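Side-chain contacts in proline dehydrogenase (Bradyrhizobium japonicum USDA 110, PDB 3HAZ), which probably oxidises proline to glutamate in two steps, combining an FAD-dependent proline dehydrogenase and an NAD-dependent aldehyde dehydrogenase in one chain: residues P8-P13 with I324-A329; E258-L263 with A295-D300; S290-A295 with G522-L527. All coordinates share one frame; numbering follows the deposited sequence.

Interaction 1 (P8-P13 with I324-A329)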
loop_
_atom_site.group_PDB
_atom_site.type_symbol
_atom_site.label_atom_id
_atom_site.label_comp_id
_atom_site.label_asym_id
_atom_site.label_seq_id
_atom_site.Cartn_x
_atom_site.Cartn_y
_atom_site.Cartn_z
ATOM N N PRO A 8 -7.422 23.949 -53.400
ATOM C CA PRO A 8 -8.305 24.732 -52.524
ATOM C C PRO A 8 -7.555 25.197 -51.280
ATOM O O PRO A 8 -6.546 24.594 -50.923
ATOM C CB PRO A 8 -9.394 23.724 -52.119
ATOM C CG PRO A 8 -9.283 22.596 -53.099
ATOM C CD PRO A 8 -7.839 22.540 -53.493
ATOM N N PRO A 9 -8.037 26.265 -50.629
ATOM C CA PRO A 9 -7.385 26.726 -49.401
ATOM C C PRO A 9 -7.192 25.566 -48.433
ATOM O O PRO A 9 -8.127 24.803 -48.210
ATOM C CB PRO A 9 -8.382 27.736 -48.840
ATOM C CG PRO A 9 -9.075 28.277 -50.056
ATOM C CD PRO A 9 -9.168 27.125 -51.019
ATOM N N PHE A 10 -5.990 25.434 -47.880
ATOM C CA PHE A 10 -5.663 24.305 -47.013
ATOM C C PHE A 10 -6.563 24.238 -45.776
ATOM O O PHE A 10 -6.754 25.237 -45.082
ATOM C CB PHE A 10 -4.198 24.381 -46.593
ATOM C CG PHE A 10 -3.717 23.182 -45.831
ATOM C CD1 PHE A 10 -3.389 22.011 -46.493
ATOM C CD2 PHE A 10 -3.565 23.236 -44.460
ATOM C CE1 PHE A 10 -2.930 20.908 -45.793
ATOM C CE2 PHE A 10 -3.105 22.135 -43.751
ATOM C CZ PHE A 10 -2.790 20.971 -44.420
ATOM N N THR A 11 -7.098 23.052 -45.490
ATOM C CA THR A 11 -8.025 22.895 -44.376
ATOM C C THR A 11 -8.074 21.471 -43.793
ATOM O O THR A 11 -9.151 20.929 -43.542
ATOM C CB THR A 11 -9.452 23.354 -44.777
ATOM O OG1 THR A 11 -10.353 23.144 -43.684
ATOM C CG2 THR A 11 -9.945 22.586 -45.996
ATOM N N ALA A 12 -6.909 20.877 -43.560
ATOM C CA ALA A 12 -6.837 19.549 -42.947
ATOM C C ALA A 12 -7.341 19.562 -41.502
ATOM O O ALA A 12 -7.267 20.591 -40.826
ATOM C CB ALA A 12 -5.410 19.020 -42.999
ATOM N N PRO A 13 -7.859 18.416 -41.024
ATOM C CA PRO A 13 -8.290 18.311 -39.624
ATOM C C PRO A 13 -7.151 18.661 -38.669
ATOM O O PRO A 13 -6.036 18.164 -38.831
ATOM C CB PRO A 13 -8.682 16.835 -39.488
ATOM C CG PRO A 13 -9.091 16.437 -40.881
ATOM C CD PRO A 13 -8.127 17.179 -41.779
ATOM N N ILE A 324 2.381 18.648 -47.386
ATOM C CA ILE A 324 3.238 18.225 -48.486
ATOM C C ILE A 324 2.418 18.007 -49.761
ATOM O O ILE A 324 2.821 18.435 -50.841
ATOM C CB ILE A 324 4.043 16.973 -48.113
ATOM C CG1 ILE A 324 5.075 17.322 -47.039
ATOM C CG2 ILE A 324 4.743 16.389 -49.339
ATOM C CD1 ILE A 324 5.851 16.125 -46.521
ATOM N N ASP A 325 1.258 17.368 -49.629
ATOM C CA ASP A 325 0.356 17.193 -50.769
ATOM C C ASP A 325 -0.029 18.547 -51.358
ATOM O O ASP A 325 -0.055 18.722 -52.575
ATOM C CB ASP A 325 -0.922 16.459 -50.356
ATOM C CG ASP A 325 -0.677 15.003 -49.983
ATOM O OD1 ASP A 325 0.346 14.426 -50.408
ATOM O OD2 ASP A 325 -1.529 14.429 -49.274
ATOM N N TYR A 326 -0.343 19.492 -50.477
ATOM C CA TYR A 326 -0.774 20.828 -50.875
ATOM C C TYR A 326 0.345 21.575 -51.594
ATOM O O TYR A 326 0.125 22.217 -52.626
ATOM C CB TYR A 326 -1.241 21.620 -49.643
ATOM C CG TYR A 326 -1.634 23.052 -49.931
ATOM C CD1 TYR A 326 -2.923 23.372 -50.342
ATOM C CD2 TYR A 326 -0.718 24.085 -49.786
ATOM C CE1 TYR A 326 -3.287 24.679 -50.603
ATOM C CE2 TYR A 326 -1.070 25.394 -50.046
ATOM C CZ TYR A 326 -2.357 25.686 -50.458
ATOM O OH TYR A 326 -2.708 26.991 -50.718
ATOM N N VAL A 327 1.549 21.484 -51.044
ATOM C CA VAL A 327 2.697 22.154 -51.629
ATOM C C VAL A 327 3.018 21.582 -53.008
ATOM O O VAL A 327 3.323 22.329 -53.940
ATOM C CB VAL A 327 3.936 22.077 -50.707
ATOM C CG1 VAL A 327 5.167 22.619 -51.425
ATOM C CG2 VAL A 327 3.680 22.859 -49.432
ATOM N N ASP A 328 2.931 20.261 -53.143
ATOM C CA ASP A 328 3.177 19.630 -54.439
ATOM C C ASP A 328 2.155 20.073 -55.486
ATOM O O ASP A 328 2.514 20.383 -56.619
ATOM C CB ASP A 328 3.174 18.104 -54.327
ATOM C CG ASP A 328 3.637 17.430 -55.611
ATOM O OD1 ASP A 328 4.739 17.775 -56.094
ATOM O OD2 ASP A 328 2.901 16.567 -56.138
ATOM N N ALA A 329 0.880 20.087 -55.106
ATOM C CA ALA A 329 -0.179 20.519 -56.014
ATOM C C ALA A 329 0.032 21.969 -56.428
ATOM O O ALA A 329 -0.209 22.349 -57.573
ATOM C CB ALA A 329 -1.532 20.348 -55.359
HETATM O O HOH W 1 -4.058 27.606 -48.417
#
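P8 meets Y326 through its backbone rather than its ring: the carbonyl oxygen P8 O lies 3.3 Å from Y326 CE1, at the edge of the phenol and in its plane. An oxygen placed there faces the slightly positive rim of hydrogens instead of the electron-rich face, so the approach is electrostatically reasonable although it is only a polar contact. P9 follows, turned away from helix 320-333, its own side chain resting on D292 of helix 287-298.

F10 carries most of the contact. A water joins it to the helix, accepting from F10 N at 3.0 Å and lying 2.7 Å from Y326 OH. Beyond the backbone, F10 CB sits over one face of the phenol, 4.2 Å from the Y326 ring centroid and 17° off the ring normal, which meets the geometry of a CH-pi contact. The F10 torsion (chi1 -173°, CG opposite the backbone N) swings the phenyl ring obliquely across the base of the tyrosine, where F10 CD1 approaches Y326 CB to 3.8 Å. The rings themselves form an offset edge-to-face pair: their planes stand at 71°, the centroids of F10 and Y326 are 5.7 Å apart, and the edge of F10 points to the face of Y326.

Both aromatic side chains also touch L291, and F10 packs on A322 and V323 as well, so the N-terminal loop lies across two outer helices of the proline dehydrogenase TIM barrel. The side chain of F10 is about 10 Å from that of Q314, an FAD-binding residue. Chemically, the tyrosine is used on three sides: its face takes a CH donor and a ring edge, its rim a carbonyl oxygen, and its hydroxyl a water shared with the backbone amide of F10.

Interaction 2 (E258-L263 with A295-D300)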
loop_
_atom_site.group_PDB
_atom_site.type_symbol
_atom_site.label_atom_id
_atom_site.label_comp_id
_atom_site.label_asym_id
_atom_site.label_seq_id
_atom_site.Cartn_x
_atom_site.Cartn_y
_atom_site.Cartn_z
ATOM N N GLU A 258 -2.175 43.033 -47.511
ATOM C CA GLU A 258 -0.984 43.787 -47.113
ATOM C C GLU A 258 0.309 42.973 -47.156
ATOM O O GLU A 258 1.346 43.467 -47.598
ATOM C CB GLU A 258 -1.171 44.387 -45.713
ATOM C CG GLU A 258 -2.299 45.409 -45.638
ATOM C CD GLU A 258 -2.552 45.922 -44.229
ATOM O OE1 GLU A 258 -2.487 45.121 -43.272
ATOM O OE2 GLU A 258 -2.832 47.131 -44.080
ATOM N N LEU A 259 0.247 41.730 -46.693
ATOM C CA LEU A 259 1.451 40.917 -46.533
ATOM C C LEU A 259 1.989 40.359 -47.863
ATOM O O LEU A 259 3.192 40.394 -48.124
ATOM C CB LEU A 259 1.194 39.794 -45.524
ATOM C CG LEU A 259 2.305 38.757 -45.319
ATOM C CD1 LEU A 259 3.662 39.424 -45.183
ATOM C CD2 LEU A 259 1.999 37.874 -44.111
ATOM N N VAL A 260 1.094 39.857 -48.703
ATOM C CA VAL A 260 1.496 39.256 -49.974
ATOM C C VAL A 260 2.407 40.140 -50.841
ATOM O O VAL A 260 3.439 39.671 -51.323
ATOM C CB VAL A 260 0.270 38.769 -50.784
ATOM C CG1 VAL A 260 0.690 38.326 -52.181
ATOM C CG2 VAL A 260 -0.433 37.638 -50.042
ATOM N N PRO A 261 2.038 41.414 -51.051
ATOM C CA PRO A 261 2.926 42.224 -51.892
ATOM C C PRO A 261 4.301 42.373 -51.258
ATOM O O PRO A 261 5.300 42.459 -51.971
ATOM C CB PRO A 261 2.219 43.589 -51.954
ATOM C CG PRO A 261 0.790 43.308 -51.574
ATOM C CD PRO A 261 0.842 42.159 -50.618
ATOM N N GLN A 262 4.348 42.409 -49.932
ATOM C CA GLN A 262 5.617 42.509 -49.225
ATOM C C GLN A 262 6.477 41.267 -49.453
ATOM O O GLN A 262 7.650 41.375 -49.811
ATOM C CB GLN A 262 5.378 42.721 -47.725
ATOM C CG GLN A 262 4.361 43.803 -47.406
ATOM C CD GLN A 262 4.924 45.205 -47.489
ATOM O OE1 GLN A 262 5.934 45.454 -48.154
ATOM N NE2 GLN A 262 4.264 46.140 -46.811
ATOM N N LEU A 263 5.891 40.090 -49.241
ATOM C CA LEU A 263 6.603 38.827 -49.425
ATOM C C LEU A 263 7.002 38.649 -50.881
ATOM O O LEU A 263 8.048 38.080 -51.181
ATOM C CB LEU A 263 5.739 37.635 -48.992
ATOM C CG LEU A 263 6.479 36.291 -48.921
ATOM C CD1 LEU A 263 7.541 36.309 -47.822
ATOM C CD2 LEU A 263 5.526 35.114 -48.720
ATOM N N ALA A 295 0.747 30.716 -51.092
ATOM C CA ALA A 295 0.151 30.337 -52.368
ATOM C C ALA A 295 -0.106 31.558 -53.250
ATOM O O ALA A 295 0.147 31.526 -54.453
ATOM C CB ALA A 295 -1.146 29.561 -52.149
ATOM N N ALA A 296 -0.622 32.628 -52.653
ATOM C CA ALA A 296 -0.920 33.839 -53.419
ATOM C C ALA A 296 0.373 34.489 -53.906
ATOM O O ALA A 296 0.438 35.024 -55.007
ATOM C CB ALA A 296 -1.742 34.815 -52.589
ATOM N N THR A 297 1.410 34.425 -53.081
ATOM C CA THR A 297 2.700 34.950 -53.477
ATOM C C THR A 297 3.277 34.143 -54.633
ATOM O O THR A 297 3.720 34.704 -55.637
ATOM C CB THR A 297 3.684 34.917 -52.302
ATOM O OG1 THR A 297 3.120 35.639 -51.199
ATOM C CG2 THR A 297 5.010 35.545 -52.703
ATOM N N LEU A 298 3.270 32.822 -54.482
ATOM C CA LEU A 298 3.879 31.937 -55.463
ATOM C C LEU A 298 3.183 32.065 -56.810
ATOM O O LEU A 298 3.792 31.852 -57.852
ATOM C CB LEU A 298 3.833 30.479 -54.985
ATOM C CG LEU A 298 4.391 29.437 -55.959
ATOM C CD1 LEU A 298 5.903 29.595 -56.118
ATOM C CD2 LEU A 298 4.043 28.015 -55.522
ATOM N N ALA A 299 1.903 32.416 -56.783
ATOM C CA ALA A 299 1.121 32.496 -58.010
ATOM C C ALA A 299 1.544 33.645 -58.923
ATOM O O ALA A 299 1.260 33.623 -60.116
ATOM C CB ALA A 299 -0.348 32.601 -57.685
ATOM N N ASP A 300 2.219 34.647 -58.369
ATOM C CA ASP A 300 2.599 35.814 -59.158
ATOM C C ASP A 300 3.556 35.451 -60.294
ATOM O O ASP A 300 4.607 34.859 -60.065
ATOM C CB ASP A 300 3.210 36.902 -58.277
ATOM C CG ASP A 300 3.351 38.228 -59.007
ATOM O OD1 ASP A 300 4.252 38.347 -59.859
ATOM O OD2 ASP A 300 2.563 39.153 -58.725
#
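V260 and T297 bring the two helices to their closest backbone approach, 5.7 Å between CA atoms, a short separation compatible with the small side chains that A296 and T297 present. On the facing helix the nitrogen of P261 makes no bond to the preceding turn, and a kink results there, next to the point of contact.

V260 divides its two methyls between neighbours. CG2 lies 4.0 Å from A296 CB, a purely apolar touch, whereas CG1, anti to the backbone N (chi1 172°), comes within 3.8 Å of T297 OG1 as the two side chains slide past each other in opposite directions. L263 crosses T297 at about a right angle and reaches it with one branch: CD2 is 3.5 Å from T297 OG1 and 4.0 Å from T297 CG2. The hydroxyl these two methyls approach is not left without a partner, because it bonds to the carbonyl of V293 one turn earlier in its own helix. Held there, T297 OG1 can be packed against by hydrocarbon. Cut back to an alanine, L263 would probably leave a gap beside the hydroxyl and methyl of T297 and deprive L240 and L243 of a packing partner.

Within the barrel, helix 252-272 lies between strands 235-238 and 276-279 in the chain, and helix 287-298 between 276-279 and 309-314, so this is packing between consecutive outer helices. Helix 240-243 lies against L259 and L263, while A295 and L298 face helix 320-333.

Interaction 3 (S290-A295 with G522-L527)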
loop_
_atom_site.group_PDB
_atom_site.type_symbol
_atom_site.label_atom_id
_atom_site.label_comp_id
_atom_site.label_asym_id
_atom_site.label_seq_id
_atom_site.Cartn_x
_atom_site.Cartn_y
_atom_site.Cartn_z
ATOM N N SER A 290 -0.598 30.949 -43.271
ATOM C CA SER A 290 0.698 31.020 -43.938
ATOM C C SER A 290 0.637 30.408 -45.339
ATOM O O SER A 290 1.201 30.951 -46.291
ATOM C CB SER A 290 1.774 30.323 -43.101
ATOM O OG SER A 290 1.680 28.915 -43.228
ATOM N N LEU A 291 -0.038 29.271 -45.459
ATOM C CA LEU A 291 -0.193 28.615 -46.752
ATOM C C LEU A 291 -1.010 29.475 -47.727
ATOM O O LEU A 291 -0.737 29.490 -48.928
ATOM C CB LEU A 291 -0.811 27.219 -46.580
ATOM C CG LEU A 291 0.092 26.195 -45.867
ATOM C CD1 LEU A 291 -0.618 24.870 -45.608
ATOM C CD2 LEU A 291 1.369 25.955 -46.659
ATOM N N ASP A 292 -2.002 30.196 -47.210
ATOM C CA ASP A 292 -2.780 31.125 -48.037
ATOM C C ASP A 292 -1.870 32.214 -48.592
ATOM O O ASP A 292 -1.919 32.541 -49.774
ATOM C CB ASP A 292 -3.875 31.796 -47.212
ATOM C CG ASP A 292 -4.999 30.849 -46.844
ATOM O OD1 ASP A 292 -5.152 29.801 -47.512
ATOM O OD2 ASP A 292 -5.728 31.160 -45.880
ATOM N N VAL A 293 -1.053 32.790 -47.717
ATOM C CA VAL A 293 -0.147 33.857 -48.108
ATOM C C VAL A 293 0.885 33.326 -49.101
ATOM O O VAL A 293 1.136 33.938 -50.141
ATOM C CB VAL A 293 0.549 34.464 -46.876
ATOM C CG1 VAL A 293 1.763 35.303 -47.288
ATOM C CG2 VAL A 293 -0.449 35.281 -46.066
ATOM N N ILE A 294 1.459 32.169 -48.785
ATOM C CA ILE A 294 2.493 31.565 -49.624
ATOM C C ILE A 294 1.974 31.222 -51.021
ATOM O O ILE A 294 2.676 31.423 -52.016
ATOM C CB ILE A 294 3.091 30.303 -48.954
ATOM C CG1 ILE A 294 3.983 30.707 -47.780
ATOM C CG2 ILE A 294 3.885 29.481 -49.943
ATOM C CD1 ILE A 294 4.486 29.533 -46.956
ATOM N N ALA A 295 0.747 30.716 -51.092
ATOM C CA ALA A 295 0.151 30.337 -52.368
ATOM C C ALA A 295 -0.106 31.558 -53.250
ATOM O O ALA A 295 0.147 31.526 -54.453
ATOM C CB ALA A 295 -1.146 29.561 -52.149
ATOM N N GLY A 522 -7.587 29.440 -35.509
ATOM C CA GLY A 522 -6.614 29.214 -36.564
ATOM C C GLY A 522 -6.945 28.021 -37.442
ATOM O O GLY A 522 -6.183 27.680 -38.344
ATOM N N ALA A 523 -8.074 27.374 -37.157
ATOM C CA ALA A 523 -8.588 26.296 -37.994
ATOM C C ALA A 523 -9.840 26.808 -38.686
ATOM O O ALA A 523 -10.901 26.893 -38.067
ATOM C CB ALA A 523 -8.913 25.070 -37.149
ATOM N N ARG A 524 -9.724 27.143 -39.968
ATOM C CA ARG A 524 -10.796 27.865 -40.658
ATOM C C ARG A 524 -12.152 27.154 -40.622
ATOM O O ARG A 524 -13.197 27.805 -40.596
ATOM C CB ARG A 524 -10.399 28.220 -42.097
ATOM C CG ARG A 524 -10.398 27.059 -43.078
ATOM C CD ARG A 524 -10.023 27.519 -44.494
ATOM N NE ARG A 524 -8.601 27.341 -44.796
ATOM C CZ ARG A 524 -7.786 28.296 -45.244
ATOM N NH1 ARG A 524 -8.230 29.527 -45.452
ATOM N NH2 ARG A 524 -6.512 28.013 -45.495
ATOM N N THR A 525 -12.141 25.826 -40.618
ATOM C CA THR A 525 -13.388 25.077 -40.524
ATOM C C THR A 525 -14.072 25.353 -39.187
ATOM O O THR A 525 -15.284 25.560 -39.134
ATOM C CB THR A 525 -13.161 23.558 -40.680
ATOM O OG1 THR A 525 -12.546 23.294 -41.948
ATOM C CG2 THR A 525 -14.480 22.816 -40.616
ATOM N N ALA A 526 -13.285 25.367 -38.115
ATOM C CA ALA A 526 -13.812 25.601 -36.770
ATOM C C ALA A 526 -14.293 27.037 -36.583
ATOM O O ALA A 526 -15.369 27.267 -36.027
ATOM C CB ALA A 526 -12.754 25.246 -35.706
ATOM N N LEU A 527 -13.496 28.001 -37.045
ATOM C CA LEU A 527 -13.865 29.408 -36.924
ATOM C C LEU A 527 -15.075 29.747 -37.803
ATOM O O LEU A 527 -15.983 30.468 -37.378
ATOM C CB LEU A 527 -12.682 30.320 -37.272
ATOM C CG LEU A 527 -12.986 31.819 -37.212
ATOM C CD1 LEU A 527 -13.512 32.219 -35.834
ATOM C CD2 LEU A 527 -11.763 32.648 -37.580
#
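D292 and R524 are joined by a bidentate salt bridge, the two side chains arriving from opposite directions. R524 offers its two terminal nitrogens end-on, one to each oxygen: NH1 lies 3.0 Å from D292 OD2, and NH2 is 3.0 Å from D292 OD1. The first bond is the more regular, since OD2 uses its syn lone pair and lies near the guanidinium plane. The second, also on the syn side, is tilted from both planes and has an N-H...O angle of 147°. The asymmetry is consistent with the two flat groups being turned 52° apart. A bend at chi3 (96°) turns the end of the arginine toward the aspartate.

Helix 287-298 is one of the outer helices of the TIM barrel, and helix 524-536 lies beyond the proline dehydrogenase strands in sequence, so the bridge ties a later part of the chain to the barrel's exterior.

Further hydrogen bonds and charges surround the pair. D292 OD2 also takes a salt bridge from R252 NE, so two arginines converge on this oxygen and would be expected to stabilise the ionised carboxylate. R524 NE donates to F10 O, engaging the third guanidinium nitrogen. At the backbone, A523 occupies the N-cap position, and the amide of the next residue, R524 N, bonds to E288 OE1.

Side-chain packing adds to the bridge: P9 touches R524 and M256 touches D292.

How the interactions relate
The three contacts cluster on the outside of the proline dehydrogenase barrel. The centres of interactions 1 and 3 are 10 Å apart, those of interactions 2 and 3 are 14 Å apart, and those of interactions 1 and 2 are 17 Å apart. Helix 287-298 is their common element: interactions 2 and 3 both use it and share A295, whose CB also lies 3.3 Å from Y326 OH of interaction 1. Along the chain, interaction 2 is nested inside the loop closed by interaction 1, while interaction 3 crosses both. The N-terminal loop packs on helices 287-298 and 320-333, and the start of helix 524-536 meets helix 287-298 beside it, so sequence-distant parts of this bifunctional chain join on the barrel's exterior.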